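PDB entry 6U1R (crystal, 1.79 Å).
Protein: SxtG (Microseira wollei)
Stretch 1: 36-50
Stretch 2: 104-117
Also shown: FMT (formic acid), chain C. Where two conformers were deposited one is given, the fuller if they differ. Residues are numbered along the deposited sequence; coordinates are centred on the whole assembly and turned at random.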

ATOM      1  N   ALA A  36     -24.204  10.690  12.229  1.00 17.02           N
ATOM      2  CA  ALA A  36     -24.457   9.951  13.465  1.00 15.98           C
ATOM      3  C   ALA A  36     -23.531   8.746  13.624  1.00 17.82           C
ATOM      4  O   ALA A  36     -23.562   7.813  12.815  1.00 16.85           O
ATOM      5  N   LEU A  37     -22.729   8.754  14.689  1.00 15.37           N
ATOM      6  CA  LEU A  37     -21.632   7.798  14.848  1.00 16.17           C
ATOM      7  C   LEU A  37     -22.167   6.462  15.350  1.00 16.86           C
ATOM      8  O   LEU A  37     -22.806   6.404  16.408  1.00 17.11           O
ATOM      9  N   GLU A  38     -21.920   5.395  14.590  1.00 16.41           N
ATOM     10  CA  GLU A  38     -22.398   4.056  14.944  1.00 17.58           C
ATOM     11  C   GLU A  38     -21.290   3.134  15.426  1.00 17.42           C
ATOM     12  O   GLU A  38     -21.509   2.332  16.335  1.00 15.39           O
ATOM     13  N   GLU A  39     -20.100   3.229  14.838  1.00 16.27           N
ATOM     14  CA  GLU A  39     -19.013   2.340  15.216  1.00 17.06           C
ATOM     15  C   GLU A  39     -17.703   3.093  15.044  1.00 16.30           C
ATOM     16  O   GLU A  39     -17.519   3.810  14.053  1.00 14.61           O
ATOM     17  N   VAL A  40     -16.815   2.933  16.028  1.00 16.29           N
ATOM     18  CA  VAL A  40     -15.539   3.638  16.067  1.00 15.26           C
ATOM     19  C   VAL A  40     -14.453   2.686  16.568  1.00 16.49           C
ATOM     20  O   VAL A  40     -14.692   1.876  17.473  1.00 15.89           O
ATOM     21  N   ILE A  41     -13.264   2.742  15.947  1.00 14.80           N
ATOM     22  CA  ILE A  41     -12.065   2.114  16.506  1.00 14.58           C
ATOM     23  C   ILE A  41     -11.441   3.113  17.466  1.00 14.60           C
ATOM     24  O   ILE A  41     -11.282   4.289  17.122  1.00 13.52           O
ATOM     25  N   VAL A  42     -11.093   2.665  18.668  1.00 14.92           N
ATOM     26  CA  VAL A  42     -10.419   3.519  19.644  1.00 13.78           C
ATOM     27  C   VAL A  42      -9.013   2.975  19.855  1.00 15.85           C
ATOM     28  O   VAL A  42      -8.803   1.758  19.852  1.00 16.14           O
ATOM     29  N   GLY A  43      -8.052   3.875  20.011  1.00 15.03           N
ATOM     30  CA  GLY A  43      -6.667   3.493  20.163  1.00 14.87           C
ATOM     31  C   GLY A  43      -6.362   2.834  21.510  1.00 16.72           C
ATOM     32  O   GLY A  43      -7.213   2.668  22.389  1.00 17.47           O
ATOM     33  N   SER A  44      -5.101   2.443  21.648  1.00 16.12           N
ATOM     34  CA  SER A  44      -4.589   1.807  22.856  1.00 18.74           C
ATOM     35  C   SER A  44      -3.225   2.391  23.181  1.00 17.17           C
ATOM     36  O   SER A  44      -2.425   2.642  22.272  1.00 16.40           O
ATOM     37  N   VAL A  45      -2.956   2.615  24.470  1.00 15.24           N
ATOM     38  CA  VAL A  45      -1.653   3.109  24.903  1.00 16.38           C
ATOM     39  C   VAL A  45      -0.753   2.008  25.434  1.00 17.15           C
ATOM     40  O   VAL A  45       0.404   2.279  25.768  1.00 16.83           O
ATOM     41  N   GLU A  46      -1.236   0.779  25.543  1.00 18.49           N
ATOM     42  CA  GLU A  46      -0.419  -0.300  26.088  0.65 19.71           C
ATOM     43  C   GLU A  46       0.763  -0.599  25.170  1.00 17.95           C
ATOM     44  O   GLU A  46       0.619  -0.607  23.941  1.00 15.79           O
ATOM     45  N   GLY A  47       1.932  -0.836  25.765  1.00 17.02           N
ATOM     46  CA  GLY A  47       3.147  -1.164  25.030  1.00 15.04           C
ATOM     47  C   GLY A  47       3.752  -0.015  24.263  1.00 15.45           C
ATOM     48  O   GLY A  47       4.653  -0.242  23.444  1.00 15.28           O
ATOM     49  N   ALA A  48       3.274   1.204  24.508  1.00 14.99           N
ATOM     50  CA  ALA A  48       3.659   2.379  23.738  1.00 14.32           C
ATOM     51  C   ALA A  48       5.133   2.735  23.945  1.00 14.76           C
ATOM     52  O   ALA A  48       5.662   2.637  25.055  1.00 14.01           O
ATOM     53  N   MET A  49       5.787   3.136  22.852  1.00 15.77           N
ATOM     54  CA  MET A  49       7.181   3.564  22.809  1.00 13.73           C
ATOM     55  C   MET A  49       7.242   5.043  22.460  1.00 16.05           C
ATOM     56  O   MET A  49       6.459   5.521  21.639  1.00 16.40           O
ATOM     57  N   LEU A  50       8.175   5.768  23.073  1.00 14.83           N
ATOM     58  CA  LEU A  50       8.275   7.198  22.822  1.00 17.23           C
ATOM     59  C   LEU A  50       8.530   7.483  21.338  1.00 16.62           C
ATOM     60  O   LEU A  50       9.162   6.682  20.635  1.00 14.68           O
ATOM     61  N   GLY A 104     -24.432   5.372  22.863  1.00 18.89           N
ATOM     62  CA  GLY A 104     -24.940   4.518  21.809  1.00 19.85           C
ATOM     63  C   GLY A 104     -23.964   4.131  20.713  1.00 20.46           C
ATOM     64  O   GLY A 104     -24.401   3.602  19.682  1.00 20.72           O
ATOM     65  N   VAL A 105     -22.665   4.357  20.899  1.00 17.74           N
ATOM     66  CA  VAL A 105     -21.654   4.000  19.902  1.00 15.73           C
ATOM     67  C   VAL A 105     -21.061   2.641  20.240  1.00 17.40           C
ATOM     68  O   VAL A 105     -20.712   2.370  21.397  1.00 18.99           O
ATOM     69  N   LYS A 106     -20.882   1.814  19.212  1.00 18.78           N
ATOM     70  CA  LYS A 106     -20.134   0.566  19.345  1.00 19.27           C
ATOM     71  C   LYS A 106     -18.640   0.851  19.245  1.00 18.78           C
ATOM     72  O   LYS A 106     -18.197   1.473  18.278  1.00 16.98           O
ATOM     73  N   VAL A 107     -17.866   0.381  20.221  1.00 18.25           N
ATOM     74  CA  VAL A 107     -16.436   0.684  20.312  1.00 17.81           C
ATOM     75  C   VAL A 107     -15.638  -0.587  20.057  1.00 20.58           C
ATOM     76  O   VAL A 107     -15.889  -1.619  20.689  1.00 20.02           O
ATOM     77  N   ARG A 108     -14.682  -0.512  19.132  1.00 17.21           N
ATOM     78  CA  ARG A 108     -13.727  -1.586  18.893  1.00 18.79           C
ATOM     79  C   ARG A 108     -12.385  -1.165  19.482  1.00 19.25           C
ATOM     80  O   ARG A 108     -11.763  -0.209  19.003  1.00 17.88           O
ATOM     81  N   ARG A 109     -11.935  -1.882  20.517  1.00 20.72           N
ATOM     82  CA  ARG A 109     -10.686  -1.567  21.204  1.00 21.86           C
ATOM     83  C   ARG A 109      -9.547  -2.296  20.512  1.00 24.93           C
ATOM     84  O   ARG A 109      -9.523  -3.529  20.490  1.00 25.77           O
ATOM     85  N   VAL A 110      -8.602  -1.545  19.949  1.00 23.63           N
ATOM     86  CA  VAL A 110      -7.449  -2.188  19.337  1.00 25.50           C
ATOM     87  C   VAL A 110      -6.582  -2.782  20.440  1.00 30.51           C
ATOM     88  O   VAL A 110      -6.405  -2.183  21.514  1.00 25.18           O
ATOM     89  N   LYS A 111      -6.070  -4.016  20.191  1.00 31.42           N
ATOM     90  CA  LYS A 111      -5.173  -4.714  21.109  1.00 35.25           C
ATOM     91  C   LYS A 111      -3.725  -4.347  20.810  1.00 33.44           C
ATOM     92  O   LYS A 111      -3.326  -4.314  19.640  1.00 30.21           O
ATOM     93  N   PRO A 112      -2.913  -4.097  21.840  1.00 34.59           N
ATOM     94  CA  PRO A 112      -1.495  -3.808  21.603  1.00 32.52           C
ATOM     95  C   PRO A 112      -0.784  -4.973  20.927  1.00 31.11           C
ATOM     96  O   PRO A 112      -1.222  -6.124  20.963  1.00 31.19           O
ATOM     97  N   VAL A 113       0.315  -4.637  20.270  1.00 27.72           N
ATOM     98  CA  VAL A 113       1.221  -5.602  19.664  1.00 26.67           C
ATOM     99  C   VAL A 113       2.621  -5.229  20.144  1.00 24.95           C
ATOM    100  O   VAL A 113       2.763  -4.387  21.038  1.00 24.38           O
ATOM    101  N   ASP A 114       3.661  -5.839  19.570  1.00 25.33           N
ATOM    102  CA  ASP A 114       5.040  -5.632  20.036  1.00 25.78           C
ATOM    103  C   ASP A 114       5.635  -4.355  19.439  1.00 22.45           C
ATOM    104  O   ASP A 114       6.500  -4.385  18.550  1.00 22.99           O
ATOM    105  N   PHE A 115       5.247  -3.208  19.993  1.00 20.58           N
ATOM    106  CA  PHE A 115       5.872  -1.968  19.535  1.00 16.96           C
ATOM    107  C   PHE A 115       7.334  -1.873  19.948  1.00 17.79           C
ATOM    108  O   PHE A 115       8.090  -1.110  19.333  1.00 15.38           O
ATOM    109  N   PHE A 116       7.760  -2.624  20.968  1.00 17.18           N
ATOM    110  CA  PHE A 116       9.164  -2.568  21.364  1.00 18.83           C
ATOM    111  C   PHE A 116      10.092  -3.178  20.315  1.00 18.49           C
ATOM    112  O   PHE A 116      11.290  -2.898  20.340  1.00 19.66           O
ATOM    113  N   ALA A 117       9.589  -4.019  19.422  1.00 20.03           N
ATOM    114  CA  ALA A 117      10.476  -4.755  18.526  1.00 17.70           C
ATOM    115  C   ALA A 117      11.114  -3.836  17.482  1.00 20.03           C
ATOM    116  O   ALA A 117      10.465  -2.941  16.926  1.00 17.83           O
TER

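A single carboxylate serves two cations on one face of this parallel strand pair: Glu39, largely buried, holds Lys106 with one oxygen and Arg108 with the other. Its chain is extended (chi1 and chi2 both t), and although its CA-to-CB bond points to the sheet face, its end comes nearer the neighbouring strand. Glu39 OE2 accepts a hydrogen bond from Arg108 NH1 at 2.9 Å, lying near the guanidinium plane at its edge, where the N-H groups point, so the contact is a directed hydrogen bond (N-H...O angle 160°) as well as a salt bridge. The second salt bridge, Lys106 NZ to Glu39 OE1 at 3.3 Å, is a weak hydrogen bond, and water 1 bridges the same pair, donating to Glu39 OE1 (2.8 Å) while weakly accepting from Lys106 NZ (3.2 Å). Lys106 reaches the acid with all four chi angles t; Arg108 folds its chain instead, with chi1 to chi3 all m. Ile41 (m, t) shares this face, its CG1 4.4 Å from Arg108 CB.

Because side chains alternate along a strand, the other face carries Val40, Val42, Val107 and Arg109. The branched valines suit both the extended backbone and close packing. Val40 (p) sets its CG1 3.7 Å from Val105 CG1 and 3.9 Å from Val107 CG2, while Val42 CG2 (chi1 t) meets Val107 CG1 at 3.6 Å. Val105, also t, extends the apolar patch to Leu37 (t, p), whose CG is 3.9 Å from Val105 CG1. The backbone ladder, including Arg108 N to Val40 O at 2.9 Å, keeps these rows in register.

Beyond the strands, Val110 (p) points toward the first stretch, its CG1 3.7 Å from Ser44 CB. Ser44 (t) also points toward the other stretch, and its CB lies 3.3 Å from Val110 O; its OG accepts a hydrogen bond from Glu46 N at 3.2 Å. Water 2 links the two backbones, donating to Gly43 O (2.7 Å) and Val110 O (3.2 Å). Pro112, also pointing toward the first stretch, lays its compact ring beside Glu46, with Pro112 CG 3.7 Å from Glu46 CB.

Gly47 occupies a type II turn with positive phi, which favours glycine. Its carbonyl O sits 3.5 Å from Phe115 CB and receives a 2.7 Å hydrogen bond from water 3, which weakly accepts from Phe116 N at 3.1 Å. Met49 (m throughout) and Phe115 (chi1 m) each point toward the other stretch, Met49 CG lying 3.9 Å from Phe115 CB. Phe116 (chi1 p) starts sideways and its end leads away; its CB is 4.0 Å from Met49 SD. A formic acid accepts a hydrogen bond at O2 from Asp114 N (3.1 Å).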

ATOM      1  CB  ALA A  36     -25.925   9.505  13.494  1.00 20.13           C
ATOM      2  CB  LEU A  37     -20.589   8.359  15.809  1.00 15.65           C
ATOM      3  CG  LEU A  37     -19.298   7.552  16.020  1.00 14.80           C
ATOM      4  CD1 LEU A  37     -18.590   7.318  14.704  1.00 15.20           C
ATOM      5  CD2 LEU A  37     -18.389   8.269  17.015  1.00 15.81           C
ATOM      6  CB  GLU A  38     -23.107   3.404  13.745  1.00 17.62           C
ATOM      7  CG  GLU A  38     -24.445   4.077  13.396  1.00 20.24           C
ATOM      8  CD  GLU A  38     -25.270   3.339  12.346  1.00 24.11           C
ATOM      9  OE1 GLU A  38     -24.777   2.377  11.719  1.00 24.05           O
ATOM     10  OE2 GLU A  38     -26.445   3.727  12.161  1.00 27.14           O
ATOM     11  CB  GLU A  39     -19.018   1.046  14.387  1.00 17.84           C
ATOM     12  CG  GLU A  39     -17.869   0.094  14.757  1.00 18.21           C
ATOM     13  CD  GLU A  39     -18.080  -1.351  14.288  1.00 22.44           C
ATOM     14  OE1 GLU A  39     -19.247  -1.757  14.084  1.00 23.70           O
ATOM     15  OE2 GLU A  39     -17.077  -2.084  14.140  1.00 20.30           O
ATOM     16  CB  VAL A  40     -15.664   4.901  16.965  1.00 16.40           C
ATOM     17  CG1 VAL A  40     -15.844   4.518  18.455  1.00 16.64           C
ATOM     18  CG2 VAL A  40     -14.493   5.843  16.767  1.00 16.34           C
ATOM     19  CB  ILE A  41     -11.063   1.717  15.402  1.00 15.08           C
ATOM     20  CG1 ILE A  41     -11.732   0.777  14.385  1.00 15.02           C
ATOM     21  CG2 ILE A  41      -9.807   1.101  16.027  1.00 16.97           C
ATOM     22  CD1 ILE A  41     -10.850   0.357  13.172  1.00 16.79           C
ATOM     23  CB  VAL A  42     -11.211   3.618  20.963  1.00 15.92           C
ATOM     24  CG1 VAL A  42     -10.512   4.491  21.964  1.00 17.70           C
ATOM     25  CG2 VAL A  42     -12.589   4.227  20.695  1.00 19.55           C
ATOM     26  CB  SER A  44      -4.476   0.283  22.678  1.00 21.23           C
ATOM     27  OG  SER A  44      -3.634  -0.295  23.664  1.00 22.32           O
ATOM     28  CB  VAL A  45      -1.786   4.213  25.969  1.00 16.13           C
ATOM     29  CG1 VAL A  45      -2.341   5.460  25.358  1.00 16.08           C
ATOM     30  CG2 VAL A  45      -2.677   3.750  27.132  1.00 18.59           C
ATOM     31  CB  GLU A  46      -1.272  -1.544  26.273  0.65 22.00           C
ATOM     32  CG  GLU A  46      -2.450  -1.332  27.234  0.65 23.06           C
ATOM     33  CD  GLU A  46      -3.002  -2.635  27.762  0.65 24.80           C
ATOM     34  OE1 GLU A  46      -4.077  -3.058  27.294  0.65 25.05           O
ATOM     35  OE2 GLU A  46      -2.348  -3.230  28.645  0.65 25.89           O
ATOM     36  CB  ALA A  48       2.769   3.561  24.126  1.00 14.54           C
ATOM     37  CB  MET A  49       7.972   2.772  21.757  1.00 15.90           C
ATOM     38  CG  MET A  49       7.849   1.254  21.892  1.00 15.42           C
ATOM     39  SD  MET A  49       8.619   0.618  23.391  1.00 18.26           S
ATOM     40  CE  MET A  49      10.329   0.988  23.071  1.00 19.28           C
ATOM     41  CB  LEU A  50       9.404   7.805  23.658  1.00 17.39           C
ATOM     42  CG  LEU A  50       9.250   7.848  25.177  1.00 17.62           C
ATOM     43  CD1 LEU A  50      10.525   8.448  25.802  1.00 19.28           C
ATOM     44  CD2 LEU A  50       8.007   8.656  25.569  1.00 18.54           C
ATOM     45  CB  VAL A 105     -20.541   5.061  19.827  1.00 16.83           C
ATOM     46  CG1 VAL A 105     -19.524   4.700  18.730  1.00 16.59           C
ATOM     47  CG2 VAL A 105     -21.150   6.429  19.598  1.00 17.87           C
ATOM     48  CB  LYS A 106     -20.552  -0.416  18.259  1.00 19.39           C
ATOM     49  CG  LYS A 106     -19.817  -1.759  18.291  1.00 25.43           C
ATOM     50  CD  LYS A 106     -20.393  -2.674  17.199  1.00 34.24           C
ATOM     51  CE  LYS A 106     -19.571  -3.927  16.973  1.00 38.46           C
ATOM     52  NZ  LYS A 106     -19.911  -4.545  15.654  1.00 36.58           N
ATOM     53  CB  VAL A 107     -16.083   1.292  21.680  1.00 17.43           C
ATOM     54  CG1 VAL A 107     -14.538   1.403  21.881  1.00 17.03           C
ATOM     55  CG2 VAL A 107     -16.728   2.653  21.794  1.00 17.14           C
ATOM     56  CB  ARG A 108     -13.592  -1.890  17.398  1.00 19.74           C
ATOM     57  CG  ARG A 108     -14.879  -2.002  16.618  1.00 18.86           C
ATOM     58  CD  ARG A 108     -15.836  -3.069  17.162  1.00 21.52           C
ATOM     59  NE  ARG A 108     -15.326  -4.436  17.009  1.00 19.94           N
ATOM     60  CZ  ARG A 108     -15.434  -5.173  15.909  1.00 21.31           C
ATOM     61  NH1 ARG A 108     -16.025  -4.705  14.821  1.00 21.21           N
ATOM     62  NH2 ARG A 108     -14.920  -6.395  15.892  1.00 21.31           N
ATOM     63  CB  ARG A 109     -10.729  -1.987  22.672  1.00 24.01           C
ATOM     64  CG  ARG A 109     -11.634  -1.189  23.563  1.00 23.66           C
ATOM     65  CD  ARG A 109     -11.737  -1.891  24.923  1.00 25.70           C
ATOM     66  NE  ARG A 109     -12.605  -1.208  25.886  1.00 22.92           N
ATOM     67  CZ  ARG A 109     -12.178  -0.507  26.934  1.00 23.77           C
ATOM     68  NH1 ARG A 109     -10.877  -0.342  27.179  1.00 28.12           N
ATOM     69  NH2 ARG A 109     -13.065   0.038  27.753  1.00 24.67           N
ATOM     70  CB  VAL A 110      -6.655  -1.203  18.460  1.00 24.86           C
ATOM     71  CG1 VAL A 110      -5.870  -0.251  19.306  1.00 22.05           C
ATOM     72  CG2 VAL A 110      -5.724  -1.957  17.537  1.00 23.08           C
ATOM     73  CB  LYS A 111      -5.321  -6.228  20.979  1.00 38.32           C
ATOM     74  CG  LYS A 111      -6.749  -6.744  21.037  1.00 43.22           C
ATOM     75  CD  LYS A 111      -6.841  -8.176  20.485  1.00 44.92           C
ATOM     76  CE  LYS A 111      -8.071  -8.894  21.001  1.00 42.30           C
ATOM     77  NZ  LYS A 111      -9.255  -7.983  21.163  1.00 36.07           N
ATOM     78  CB  PRO A 112      -0.939  -3.558  23.012  1.00 35.01           C
ATOM     79  CG  PRO A 112      -1.899  -4.276  23.929  1.00 31.62           C
ATOM     80  CD  PRO A 112      -3.235  -4.101  23.280  1.00 36.15           C
ATOM     81  CB  VAL A 113       1.084  -5.588  18.130  1.00 25.24           C
ATOM     82  CG1 VAL A 113      -0.296  -6.098  17.714  1.00 25.17           C
ATOM     83  CG2 VAL A 113       1.275  -4.175  17.582  1.00 24.78           C
ATOM     84  CB  ASP A 114       5.928  -6.812  19.657  1.00 27.69           C
ATOM     85  CG  ASP A 114       5.590  -8.085  20.405  1.00 37.03           C
ATOM     86  OD1 ASP A 114       4.910  -8.023  21.458  1.00 34.93           O
ATOM     87  OD2 ASP A 114       6.048  -9.153  19.934  1.00 33.65           O
ATOM     88  CB  PHE A 115       5.079  -0.753  20.040  1.00 17.32           C
ATOM     89  CG  PHE A 115       3.710  -0.676  19.453  1.00 17.96           C
ATOM     90  CD1 PHE A 115       3.540  -0.313  18.119  1.00 17.92           C
ATOM     91  CD2 PHE A 115       2.598  -1.009  20.205  1.00 20.49           C
ATOM     92  CE1 PHE A 115       2.279  -0.282  17.548  1.00 18.13           C
ATOM     93  CE2 PHE A 115       1.330  -0.971  19.630  1.00 20.04           C
ATOM     94  CZ  PHE A 115       1.183  -0.621  18.306  1.00 19.34           C
ATOM     95  CB  PHE A 116       9.367  -3.275  22.710  1.00 21.02           C
ATOM     96  CG  PHE A 116       9.132  -4.753  22.660  1.00 22.42           C
ATOM     97  CD1 PHE A 116      10.086  -5.613  22.118  1.00 25.09           C
ATOM     98  CD2 PHE A 116       7.961  -5.299  23.155  1.00 26.60           C
ATOM     99  CE1 PHE A 116       9.859  -6.984  22.069  1.00 25.16           C
ATOM    100  CE2 PHE A 116       7.732  -6.667  23.108  1.00 28.36           C
ATOM    101  CZ  PHE A 116       8.682  -7.507  22.567  1.00 28.49           C
ATOM    102  CB  ALA A 117       9.708  -5.879  17.845  1.00 20.31           C
TER
HETATM  103  C   FMT C 401       3.161  -8.282  16.388  1.00 24.62           C
HETATM  104  O1  FMT C 401       2.005  -8.615  16.152  1.00 31.43           O
HETATM  105  O2  FMT C 401       3.504  -8.124  17.551  1.00 33.82           O
HETATM  106  O   HOH W   1     -19.489  -3.996  12.489  1.00 29.94           O
HETATM  107  O   HOH W   2      -7.978   0.124  23.075  1.00 24.45           O
HETATM  108  O   HOH W   3       5.689  -2.725  23.237  1.00 20.15           O